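Local coordinates for protein putative sulfatase yidJ (Bacteroides fragilis, PDB 2QZU) that probably hydrolyses sulfate esters as a metal-dependent arylsulfatase of the sulfatase family, within the alkaline phosphatase-like clan, at residues W133-Y139 and E156-R162; D167-Y172 and Y183-T187; R349-L354 and E387-G391; T381-S385 and K394-Q399. All coordinates share one frame; numbering follows the deposited sequence.

Interaction 1: residues W133-Y139 and E156-R162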
# COMPACT_ATOMS: atom_id res chain seq x y z
N TRP A 133 -9.91 1.87 -19.14
CA TRP A 133 -10.55 2.86 -20.01
C TRP A 133 -10.33 4.26 -19.45
O TRP A 133 -9.84 5.16 -20.14
CB TRP A 133 -12.06 2.54 -20.08
CG TRP A 133 -12.91 3.48 -20.88
CD1 TRP A 133 -13.98 4.19 -20.43
CD2 TRP A 133 -12.81 3.75 -22.28
NE1 TRP A 133 -14.56 4.89 -21.46
CE2 TRP A 133 -13.87 4.63 -22.62
CE3 TRP A 133 -11.94 3.33 -23.30
CZ2 TRP A 133 -14.07 5.10 -23.92
CZ3 TRP A 133 -12.14 3.79 -24.60
CH2 TRP A 133 -13.21 4.67 -24.90
N HIS A 134 -10.69 4.43 -18.18
CA HIS A 134 -10.54 5.68 -17.43
C HIS A 134 -11.01 6.94 -18.16
O HIS A 134 -10.31 7.95 -18.17
CB HIS A 134 -9.09 5.87 -16.99
CG HIS A 134 -8.93 6.76 -15.79
ND1 HIS A 134 -7.71 7.25 -15.38
CD2 HIS A 134 -9.84 7.24 -14.91
CE1 HIS A 134 -7.88 7.99 -14.29
NE2 HIS A 134 -9.16 8.00 -13.99
N LEU A 135 -12.19 6.88 -18.77
CA LEU A 135 -12.72 8.05 -19.48
C LEU A 135 -14.17 8.37 -19.10
O LEU A 135 -14.83 9.15 -19.77
CB LEU A 135 -12.60 7.84 -21.00
CG LEU A 135 -11.19 8.08 -21.55
CD1 LEU A 135 -11.11 7.56 -22.98
CD2 LEU A 135 -10.86 9.57 -21.49
N ASP A 136 -14.64 7.78 -18.00
CA ASP A 136 -16.00 8.03 -17.52
C ASP A 136 -15.99 8.66 -16.12
O ASP A 136 -15.23 8.23 -15.25
CB ASP A 136 -16.81 6.72 -17.47
CG ASP A 136 -16.97 6.08 -18.84
OD1 ASP A 136 -17.42 6.77 -19.78
OD2 ASP A 136 -16.64 4.89 -18.97
N ALA A 137 -16.83 9.66 -15.92
CA ALA A 137 -16.93 10.34 -14.62
C ALA A 137 -17.78 9.51 -13.65
O ALA A 137 -18.90 9.12 -13.97
CB ALA A 137 -17.56 11.72 -14.80
N PRO A 138 -17.25 9.21 -12.46
CA PRO A 138 -18.03 8.42 -11.50
C PRO A 138 -19.24 9.22 -10.99
O PRO A 138 -19.20 10.44 -10.94
CB PRO A 138 -17.03 8.12 -10.38
CG PRO A 138 -15.68 8.23 -11.06
CD PRO A 138 -15.88 9.43 -11.96
N TYR A 139 -20.30 8.51 -10.61
CA TYR A 139 -21.49 9.17 -10.07
C TYR A 139 -22.08 8.29 -8.96
O TYR A 139 -21.89 7.08 -8.95
CB TYR A 139 -22.52 9.42 -11.19
CG TYR A 139 -23.22 8.19 -11.71
CD1 TYR A 139 -24.31 7.65 -11.02
CD2 TYR A 139 -22.81 7.57 -12.89
CE1 TYR A 139 -24.97 6.52 -11.49
CE2 TYR A 139 -23.47 6.44 -13.37
CZ TYR A 139 -24.54 5.93 -12.67
OH TYR A 139 -25.20 4.81 -13.12
N GLU A 156 -15.62 3.91 -12.50
CA GLU A 156 -16.99 3.96 -12.98
C GLU A 156 -17.19 3.00 -14.16
O GLU A 156 -16.25 2.67 -14.87
CB GLU A 156 -17.35 5.39 -13.38
CG GLU A 156 -18.78 5.59 -13.87
CD GLU A 156 -19.82 5.08 -12.87
OE1 GLU A 156 -19.94 5.67 -11.78
OE2 GLU A 156 -20.50 4.08 -13.19
N TRP A 157 -18.43 2.56 -14.34
CA TRP A 157 -18.80 1.65 -15.42
C TRP A 157 -18.97 2.42 -16.72
O TRP A 157 -19.32 3.61 -16.70
CB TRP A 157 -20.13 0.97 -15.05
CG TRP A 157 -20.69 0.01 -16.07
CD1 TRP A 157 -20.09 -1.11 -16.58
CD2 TRP A 157 -22.01 0.03 -16.63
NE1 TRP A 157 -20.94 -1.78 -17.42
CE2 TRP A 157 -22.13 -1.10 -17.47
CE3 TRP A 157 -23.11 0.90 -16.50
CZ2 TRP A 157 -23.31 -1.39 -18.18
CZ3 TRP A 157 -24.27 0.62 -17.21
CH2 TRP A 157 -24.36 -0.52 -18.04
N CYS A 158 -18.72 1.77 -17.84
CA CYS A 158 -18.90 2.40 -19.14
C CYS A 158 -20.08 1.69 -19.79
O CYS A 158 -19.94 0.56 -20.27
CB CYS A 158 -17.67 2.25 -20.03
SG CYS A 158 -17.82 3.12 -21.63
N PRO A 159 -21.26 2.32 -19.80
CA PRO A 159 -22.43 1.69 -20.41
C PRO A 159 -22.20 1.53 -21.92
O PRO A 159 -21.40 2.25 -22.51
CB PRO A 159 -23.56 2.67 -20.08
CG PRO A 159 -22.86 4.00 -20.05
CD PRO A 159 -21.57 3.68 -19.32
N PRO A 160 -22.91 0.59 -22.56
CA PRO A 160 -22.74 0.36 -24.00
C PRO A 160 -22.77 1.60 -24.89
O PRO A 160 -21.96 1.72 -25.82
CB PRO A 160 -23.88 -0.60 -24.32
CG PRO A 160 -23.97 -1.42 -23.07
CD PRO A 160 -23.89 -0.35 -21.99
N GLU A 161 -23.67 2.54 -24.61
CA GLU A 161 -23.78 3.74 -25.44
C GLU A 161 -22.59 4.70 -25.29
O GLU A 161 -22.50 5.68 -26.04
CB GLU A 161 -25.09 4.48 -25.15
CG GLU A 161 -25.16 5.16 -23.79
CD GLU A 161 -25.65 4.24 -22.69
OE1 GLU A 161 -25.62 3.00 -22.87
OE2 GLU A 161 -26.05 4.76 -21.63
N ARG A 162 -21.70 4.42 -24.35
CA ARG A 162 -20.51 5.26 -24.16
C ARG A 162 -19.23 4.51 -24.53
O ARG A 162 -18.13 4.95 -24.21
CB ARG A 162 -20.42 5.76 -22.71
CG ARG A 162 -21.38 6.91 -22.38
CD ARG A 162 -21.24 7.36 -20.93
NE ARG A 162 -19.89 7.80 -20.60
CZ ARG A 162 -19.38 8.98 -20.93
NH1 ARG A 162 -20.11 9.86 -21.59
NH2 ARG A 162 -18.12 9.27 -20.60
O HOH W 1 -16.79 6.66 -22.43
O HOH W 2 -15.30 3.28 -17.32

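Interaction 2: residues D167-Y172 and Y183-T187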
# COMPACT_ATOMS: atom_id res chain seq x y z
N ASP A 167 -17.56 -3.17 -29.35
CA ASP A 167 -18.57 -4.19 -29.06
C ASP A 167 -18.12 -5.26 -28.07
O ASP A 167 -18.89 -5.65 -27.19
CB ASP A 167 -19.06 -4.83 -30.36
CG ASP A 167 -19.80 -3.84 -31.25
OD1 ASP A 167 -20.65 -3.09 -30.72
OD2 ASP A 167 -19.55 -3.82 -32.47
N HIS A 168 -16.90 -5.75 -28.23
CA HIS A 168 -16.36 -6.74 -27.29
C HIS A 168 -15.74 -5.91 -26.19
O HIS A 168 -14.82 -5.13 -26.43
CB HIS A 168 -15.30 -7.61 -27.96
CG HIS A 168 -14.73 -8.66 -27.07
ND1 HIS A 168 -15.48 -9.71 -26.58
CD2 HIS A 168 -13.49 -8.81 -26.55
CE1 HIS A 168 -14.72 -10.47 -25.81
NE2 HIS A 168 -13.51 -9.94 -25.77
N TRP A 169 -16.23 -6.08 -24.96
CA TRP A 169 -15.78 -5.27 -23.84
C TRP A 169 -15.45 -6.06 -22.57
O TRP A 169 -16.30 -6.76 -22.03
CB TRP A 169 -16.89 -4.25 -23.55
CG TRP A 169 -16.56 -3.13 -22.60
CD1 TRP A 169 -16.86 -3.07 -21.26
CD2 TRP A 169 -15.95 -1.88 -22.93
NE1 TRP A 169 -16.48 -1.85 -20.75
CE2 TRP A 169 -15.92 -1.10 -21.75
CE3 TRP A 169 -15.43 -1.34 -24.12
CZ2 TRP A 169 -15.38 0.19 -21.72
CZ3 TRP A 169 -14.90 -0.05 -24.09
CH2 TRP A 169 -14.88 0.70 -22.90
N ILE A 170 -14.21 -5.95 -22.13
CA ILE A 170 -13.74 -6.58 -20.90
C ILE A 170 -12.84 -5.49 -20.32
O ILE A 170 -11.63 -5.51 -20.50
CB ILE A 170 -12.90 -7.84 -21.18
CG1 ILE A 170 -13.74 -8.85 -21.96
CG2 ILE A 170 -12.43 -8.45 -19.86
CD1 ILE A 170 -12.97 -10.06 -22.44
N ALA A 171 -13.46 -4.55 -19.63
CA ALA A 171 -12.72 -3.41 -19.12
C ALA A 171 -13.24 -2.84 -17.81
O ALA A 171 -14.22 -3.32 -17.24
CB ALA A 171 -12.72 -2.33 -20.18
N TYR A 172 -12.56 -1.79 -17.36
CA TYR A 172 -12.91 -1.09 -16.13
C TYR A 172 -12.50 0.38 -16.26
O TYR A 172 -11.89 0.78 -17.25
CB TYR A 172 -12.21 -1.74 -14.94
CG TYR A 172 -10.70 -1.77 -15.04
CD1 TYR A 172 -10.05 -2.76 -15.79
CD2 TYR A 172 -9.92 -0.81 -14.41
CE1 TYR A 172 -8.66 -2.79 -15.89
CE2 TYR A 172 -8.53 -0.82 -14.51
CZ TYR A 172 -7.91 -1.81 -15.25
OH TYR A 172 -6.53 -1.83 -15.33
N TYR A 183 -13.21 -6.47 -13.69
CA TYR A 183 -13.64 -6.13 -15.03
C TYR A 183 -15.14 -6.26 -15.19
O TYR A 183 -15.82 -6.88 -14.36
CB TYR A 183 -13.01 -7.09 -16.05
CG TYR A 183 -11.51 -7.17 -16.03
CD1 TYR A 183 -10.74 -6.32 -16.83
CD2 TYR A 183 -10.85 -8.06 -15.19
CE1 TYR A 183 -9.35 -6.36 -16.79
CE2 TYR A 183 -9.46 -8.10 -15.13
CZ TYR A 183 -8.72 -7.25 -15.93
OH TYR A 183 -7.35 -7.27 -15.85
N TRP A 184 -15.64 -5.66 -16.26
CA TRP A 184 -17.04 -5.77 -16.64
C TRP A 184 -16.94 -6.40 -18.02
O TRP A 184 -16.17 -5.93 -18.86
CB TRP A 184 -17.69 -4.39 -16.81
CG TRP A 184 -18.19 -3.76 -15.56
CD1 TRP A 184 -19.39 -3.99 -14.94
CD2 TRP A 184 -17.56 -2.71 -14.84
NE1 TRP A 184 -19.53 -3.14 -13.86
CE2 TRP A 184 -18.42 -2.34 -13.78
CE3 TRP A 184 -16.33 -2.04 -14.97
CZ2 TRP A 184 -18.11 -1.33 -12.87
CZ3 TRP A 184 -16.02 -1.03 -14.07
CH2 TRP A 184 -16.91 -0.69 -13.03
N ASN A 185 -17.70 -7.47 -18.25
CA ASN A 185 -17.71 -8.10 -19.56
C ASN A 185 -18.72 -7.30 -20.38
O ASN A 185 -19.30 -6.34 -19.87
CB ASN A 185 -18.12 -9.57 -19.44
CG ASN A 185 -19.41 -9.76 -18.67
OD1 ASN A 185 -20.45 -9.24 -19.06
ND2 ASN A 185 -19.34 -10.48 -17.56
N THR A 186 -18.95 -7.70 -21.62
CA THR A 186 -19.85 -6.96 -22.50
C THR A 186 -21.28 -6.72 -22.02
O THR A 186 -21.80 -5.61 -22.16
CB THR A 186 -19.92 -7.61 -23.90
OG1 THR A 186 -18.59 -7.73 -24.43
CG2 THR A 186 -20.76 -6.77 -24.86
N THR A 187 -21.92 -7.73 -21.44
CA THR A 187 -23.30 -7.58 -20.99
C THR A 187 -23.55 -7.39 -19.50
O THR A 187 -24.71 -7.28 -19.07
CB THR A 187 -24.14 -8.78 -21.46
OG1 THR A 187 -23.55 -9.99 -20.97
CG2 THR A 187 -24.21 -8.82 -22.98
O HOH W 3 -18.53 -9.49 -26.45

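Interaction 3: residues R349-L354 and E387-G391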
# COMPACT_ATOMS: atom_id res chain seq x y z
N ARG A 349 13.05 -0.36 -39.47
CA ARG A 349 13.98 0.77 -39.42
C ARG A 349 14.55 0.81 -38.01
O ARG A 349 13.81 0.77 -37.03
CB ARG A 349 13.25 2.08 -39.73
CG ARG A 349 12.60 2.14 -41.10
CD ARG A 349 12.38 3.58 -41.56
NE ARG A 349 11.45 4.33 -40.72
CZ ARG A 349 10.13 4.28 -40.84
NH1 ARG A 349 9.36 5.00 -40.03
NH2 ARG A 349 9.57 3.52 -41.77
N LYS A 350 15.88 0.88 -37.90
CA LYS A 350 16.56 0.92 -36.61
C LYS A 350 15.87 1.83 -35.60
O LYS A 350 15.21 1.37 -34.67
CB LYS A 350 18.01 1.34 -36.80
N SER A 351 16.04 3.14 -35.79
CA SER A 351 15.43 4.13 -34.90
C SER A 351 14.94 5.32 -35.71
O SER A 351 15.62 5.78 -36.63
CB SER A 351 16.45 4.61 -33.87
OG SER A 351 16.95 3.53 -33.09
N ASP A 352 13.75 5.81 -35.37
CA ASP A 352 13.18 6.95 -36.07
C ASP A 352 13.07 8.09 -35.07
O ASP A 352 12.48 7.93 -34.00
CB ASP A 352 11.80 6.59 -36.62
CG ASP A 352 11.34 7.54 -37.70
OD1 ASP A 352 11.40 8.77 -37.48
OD2 ASP A 352 10.93 7.06 -38.78
N PRO A 353 13.64 9.26 -35.40
CA PRO A 353 13.58 10.42 -34.50
C PRO A 353 12.28 11.23 -34.55
O PRO A 353 12.16 12.24 -33.85
CB PRO A 353 14.78 11.25 -34.96
CG PRO A 353 14.76 11.04 -36.44
CD PRO A 353 14.52 9.54 -36.55
N LEU A 354 11.32 10.80 -35.35
CA LEU A 354 10.04 11.51 -35.47
C LEU A 354 9.41 11.77 -34.10
O LEU A 354 9.19 10.84 -33.34
CB LEU A 354 9.07 10.70 -36.32
CG LEU A 354 7.71 11.37 -36.56
CD1 LEU A 354 7.89 12.55 -37.50
CD2 LEU A 354 6.73 10.36 -37.15
N GLU A 387 5.10 10.03 -42.76
CA GLU A 387 6.35 9.98 -42.01
C GLU A 387 6.55 8.59 -41.41
O GLU A 387 7.65 8.03 -41.48
CB GLU A 387 6.34 11.02 -40.89
CG GLU A 387 6.44 12.49 -41.32
CD GLU A 387 5.20 13.00 -42.05
OE1 GLU A 387 4.09 12.49 -41.80
OE2 GLU A 387 5.35 13.94 -42.86
N VAL A 388 5.50 8.03 -40.82
CA VAL A 388 5.60 6.71 -40.21
C VAL A 388 5.87 5.63 -41.25
O VAL A 388 6.75 4.78 -41.06
CB VAL A 388 4.30 6.36 -39.44
CG1 VAL A 388 4.34 4.92 -38.96
CG2 VAL A 388 4.14 7.30 -38.24
N LEU A 389 5.13 5.66 -42.35
CA LEU A 389 5.29 4.66 -43.41
C LEU A 389 6.63 4.70 -44.14
O LEU A 389 7.26 3.67 -44.34
CB LEU A 389 4.16 4.81 -44.44
CG LEU A 389 2.73 4.47 -44.00
CD1 LEU A 389 1.77 4.91 -45.09
CD2 LEU A 389 2.61 2.97 -43.75
N THR A 390 7.06 5.90 -44.53
CA THR A 390 8.30 6.05 -45.28
C THR A 390 9.54 6.30 -44.45
O THR A 390 10.65 5.95 -44.87
CB THR A 390 8.18 7.20 -46.30
OG1 THR A 390 8.00 8.44 -45.59
CG2 THR A 390 7.00 6.98 -47.23
N GLY A 391 9.37 6.90 -43.28
CA GLY A 391 10.52 7.20 -42.45
C GLY A 391 11.01 8.60 -42.79
O GLY A 391 12.03 9.05 -42.26
O HOH W 4 9.58 9.50 -39.95

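Interaction 4: residues T381-S385 and K394-Q399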
# COMPACT_ATOMS: atom_id res chain seq x y z
N THR A 381 -4.99 16.88 -33.96
CA THR A 381 -3.63 16.34 -33.91
C THR A 381 -2.98 16.07 -35.27
O THR A 381 -3.64 16.10 -36.31
CB THR A 381 -3.60 15.08 -33.03
OG1 THR A 381 -4.47 14.08 -33.57
CG2 THR A 381 -4.07 15.42 -31.61
N PHE A 382 -1.67 15.82 -35.26
CA PHE A 382 -0.91 15.59 -36.49
C PHE A 382 -1.12 14.25 -37.19
O PHE A 382 -1.08 13.20 -36.55
CB PHE A 382 0.60 15.75 -36.22
CG PHE A 382 1.01 17.10 -35.72
CD1 PHE A 382 1.06 17.36 -34.35
CD2 PHE A 382 1.37 18.11 -36.61
CE1 PHE A 382 1.47 18.60 -33.87
CE2 PHE A 382 1.77 19.36 -36.14
CZ PHE A 382 1.83 19.61 -34.77
N ASP A 383 -1.33 14.31 -38.50
CA ASP A 383 -1.48 13.10 -39.31
C ASP A 383 -0.07 12.84 -39.82
O ASP A 383 0.39 13.48 -40.77
CB ASP A 383 -2.41 13.34 -40.51
CG ASP A 383 -2.55 12.12 -41.40
OD1 ASP A 383 -1.68 11.23 -41.34
OD2 ASP A 383 -3.53 12.06 -42.17
N LEU A 384 0.63 11.92 -39.17
CA LEU A 384 2.01 11.61 -39.54
C LEU A 384 2.13 10.29 -40.28
O LEU A 384 3.18 9.65 -40.27
CB LEU A 384 2.87 11.58 -38.27
CG LEU A 384 2.87 12.86 -37.42
CD1 LEU A 384 3.53 12.59 -36.08
CD2 LEU A 384 3.60 13.96 -38.17
N SER A 385 1.05 9.88 -40.94
CA SER A 385 1.04 8.61 -41.66
C SER A 385 2.17 8.44 -42.67
O SER A 385 2.79 7.38 -42.74
CB SER A 385 -0.32 8.41 -42.35
OG SER A 385 -0.62 9.50 -43.19
N LYS A 394 10.39 14.93 -40.35
CA LYS A 394 9.61 16.17 -40.31
C LYS A 394 10.31 17.02 -39.25
O LYS A 394 9.79 17.21 -38.15
CB LYS A 394 8.16 15.88 -39.91
CG LYS A 394 7.26 17.10 -39.93
CD LYS A 394 5.82 16.74 -39.59
CE LYS A 394 4.96 17.98 -39.48
NZ LYS A 394 3.54 17.67 -39.13
N LYS A 395 11.49 17.51 -39.60
CA LYS A 395 12.32 18.32 -38.70
C LYS A 395 11.64 19.52 -38.06
O LYS A 395 12.06 19.98 -36.99
CB LYS A 395 13.57 18.78 -39.45
N ASP A 396 10.59 20.04 -38.69
CA ASP A 396 9.89 21.20 -38.13
C ASP A 396 8.81 20.82 -37.13
O ASP A 396 8.12 21.69 -36.60
CB ASP A 396 9.26 22.02 -39.26
CG ASP A 396 8.23 21.23 -40.05
OD1 ASP A 396 8.60 20.18 -40.61
OD2 ASP A 396 7.06 21.66 -40.10
N LEU A 397 8.66 19.52 -36.86
CA LEU A 397 7.64 19.07 -35.92
C LEU A 397 7.93 19.51 -34.49
O LEU A 397 9.00 19.25 -33.94
CB LEU A 397 7.50 17.55 -35.99
CG LEU A 397 6.43 16.88 -35.11
CD1 LEU A 397 5.05 17.48 -35.37
CD2 LEU A 397 6.43 15.39 -35.41
N VAL A 398 6.94 20.18 -33.91
CA VAL A 398 7.02 20.66 -32.53
C VAL A 398 5.72 20.23 -31.87
O VAL A 398 4.63 20.43 -32.43
CB VAL A 398 7.16 22.20 -32.48
CG1 VAL A 398 7.09 22.68 -31.04
CG2 VAL A 398 8.47 22.62 -33.13
N GLN A 399 5.82 19.64 -30.69
CA GLN A 399 4.65 19.17 -29.96
C GLN A 399 4.35 20.05 -28.76
O GLN A 399 5.26 20.60 -28.13
CB GLN A 399 4.87 17.73 -29.48
CG GLN A 399 4.99 16.70 -30.60
CD GLN A 399 3.65 16.36 -31.24
OE1 GLN A 399 2.61 16.92 -30.88
NE2 GLN A 399 3.68 15.45 -32.21

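Interaction 1: residues W133-Y139 and E156-R162
Asp136 and Arg162 make the ionic centre of this contact between two largely irregular stretches of the long connection from strand 126-130 to strand 168-172. Arg162 bends at chi3 (58°) and presents its side, giving both NE (2.8 Å) and NH2 (2.7 Å) to the single oxygen OD1 of Asp136. NH2 meets the anti lone pair, whereas NE arrives from above the carboxylate plane, which is turned 67° against the guanidinium. NH2 also donates to the Leu109 carbonyl. A water extends the same network: it accepts from Trp133 NE1 at 3.0 Å and donates to both Asp136 OD1 and Arg162 O, which satisfies a buried indole N-H. The other acid oxygen, Asp136 OD2, receives a second water that also serves Glu156 O, and it lies only 3.0 Å from Cys158 CB. Cys158 is small enough to fit there, its SG standing obliquely 4.3 Å from the centroid of the Trp133 five-membered ring.

Glu156 divides its two oxygens between different partners. Its OE1 accepts from Tyr139 N (3.1 Å, N-H...O 154°), while OE2 takes the neighbouring Trp157 N and a salt bridge from Arg190. The Tyr139 ring lies nearly parallel to this carboxylate. Beyond the contact, His134 bonds to Ser76, the residue predicted to become 3-oxoalanine but an unmodified serine here, so this loop probably borders the active site. With no strand pairing between the segments, charge and hydrogen bonding, more than apolar packing, hold them together, and both oxygens of each buried acid have donors.

Interaction 2: residues D167-Y172 and Y183-T187
Ala171 and Trp184 exchange two backbone hydrogen bonds, Ala171 N to Trp184 O at 3.1 Å and Trp184 N to Ala171 O at 2.9 Å, which makes them an isolated antiparallel hydrogen-bonded pair. Two residues away on each segment, toward Trp169 and Thr186, the backbone pairing gives way to a side chain: Thr186 OG1 accepts from Trp169 N at 2.9 Å in a fairly straight bond (164°). A threonine suits this spot, since its hydroxyl also shares a water with His168 ND1 while its methyl CG2 lies against Asp167 O.

Aromatic groups close the other end. Tyr172 turns the edge of its ring to the face of Tyr183 in an offset edge-to-face pair, centroids 5.5 Å apart and planes at 79°; with chi1 at 58°, the Tyr172 ring swings out beside that of Tyr183, both pointing the same way. Trp184 lays its ring edge along the strand, CE3 coming to 3.4 Å from Ala171 O and CZ3 reaching Tyr172 CA. The polar tips are held from farther out: Tyr172 OH by Asn229, Tyr183 OH by Glu204 and Trp184 NE1 by Arg190 O.

Strand 168-172 is the outermost on its side of the large mixed sheet, bonded to the parallel strand 126-130 along one edge and flanked by 183-187 along the other. Ile170 touches Tyr183 through CG2 and packs on helix 200-213 as well as on Tyr194 of strand 194-195.

Interaction 3: residues R349-L354 and E387-G391
Arg349 starts with CG beside its backbone N (chi1 -60°), then bends at chi3 (-64°), and these turns carry its guanidinium to the last turn of helix 385-390. There NH1 (2.8 Å) and NH2 (3.2 Å) grip Val388 O end-on, both reaching it from the same face of the carbonyl plane while the oxygen stays in the plane of the guanidinium. Over one guanidinium face sits Gly391 CA, 3.3 Å above the centre; having no side chain, glycine allows this flat approach and easily adopts the positive phi (91°) with which the chain leaves the helix.

Asp352 positions the arginine. Its OD2 forms a salt bridge with Arg349 NH1 at 2.9 Å, and its OD1 accepts from Leu354 N, closing an Asx turn. Leu354, which ends the turn, reaches the helix, where CD2 touches Glu387 CB at 3.8 Å and Val388 CG2 at 4.2 Å, an apolar patch beside the polar one. A water lies between Asp352 OD2 and Glu387 O. Here a glycine-terminated helix, with carbonyls pointing out of its last turn, is met by a positive side chain from strand 349-352, at one edge of the large mixed sheet of an alkaline phosphatase-like fold.

Interaction 4: residues T381-S385 and K394-Q399
Phe382 extends its ring from CB toward Lys394, Leu397, Val398 and Gln399. Its first ring atom, CG, already lies 4.1 Å from Leu397 CD1, and that methyl stands over the centre of one face, 3.7 Å from the centroid and 6° off the normal: a CH-pi contact. On one flank, Phe382 CD2 meets Lys394 NZ at 3.4 Å. On the other, CE1 approaches Gln399 OE1 at 3.6 Å, the amide plane standing almost upright to the ring (84°). The tip, CZ, reaches Val398 O at 3.7 Å. A flat ring suits the place because its face offers a broad apolar surface to the leucine methyl while its C-H groups can lie near oxygen atoms.

The two segments bracket helix 385-390. Before it, Asp383 OD1 accepts from Ser385 N in an Asx turn, with Leu384 at the N-cap position; after it, Lys394 to Leu397 form a type I turn that leads into strand 399-404. Leu384 CD1 and Leu397 CD2 meet tip to tip, 4.1 Å apart. Lys394, fully extended from CG onward, crosses Leu384 at about a right angle, laying its aliphatic CD 3.8 Å from Leu384 CD2. Gln399 NE2 is directed elsewhere, to Asp360 and the Met355 carbonyl, while the backbone N of Phe382 donates to that same Asp360.

The four contacts form two touching pairs. Interactions 1 and 2 follow one another along the chain, with centres 11 Å apart; they meet where Trp133 N probably bonds to Tyr172 O and where Trp133 and Cys158 pack on Trp169. Interactions 3 and 4 have centres 12 Å apart and alternate in sequence, joined by Leu354 packing on Leu384 and Leu397. Interactions 1 and 3 lie about 36 Å apart between centres, on opposite sides of the chain's centre. Interactions 2 and 3 include the two outermost strands of the mixed sheet, 168-172 and 349-352, so one margin is flanked by the irregular 183-187 and the other by the end of helix 385-390, while interaction 4 leads to the C-terminal antiparallel sheet.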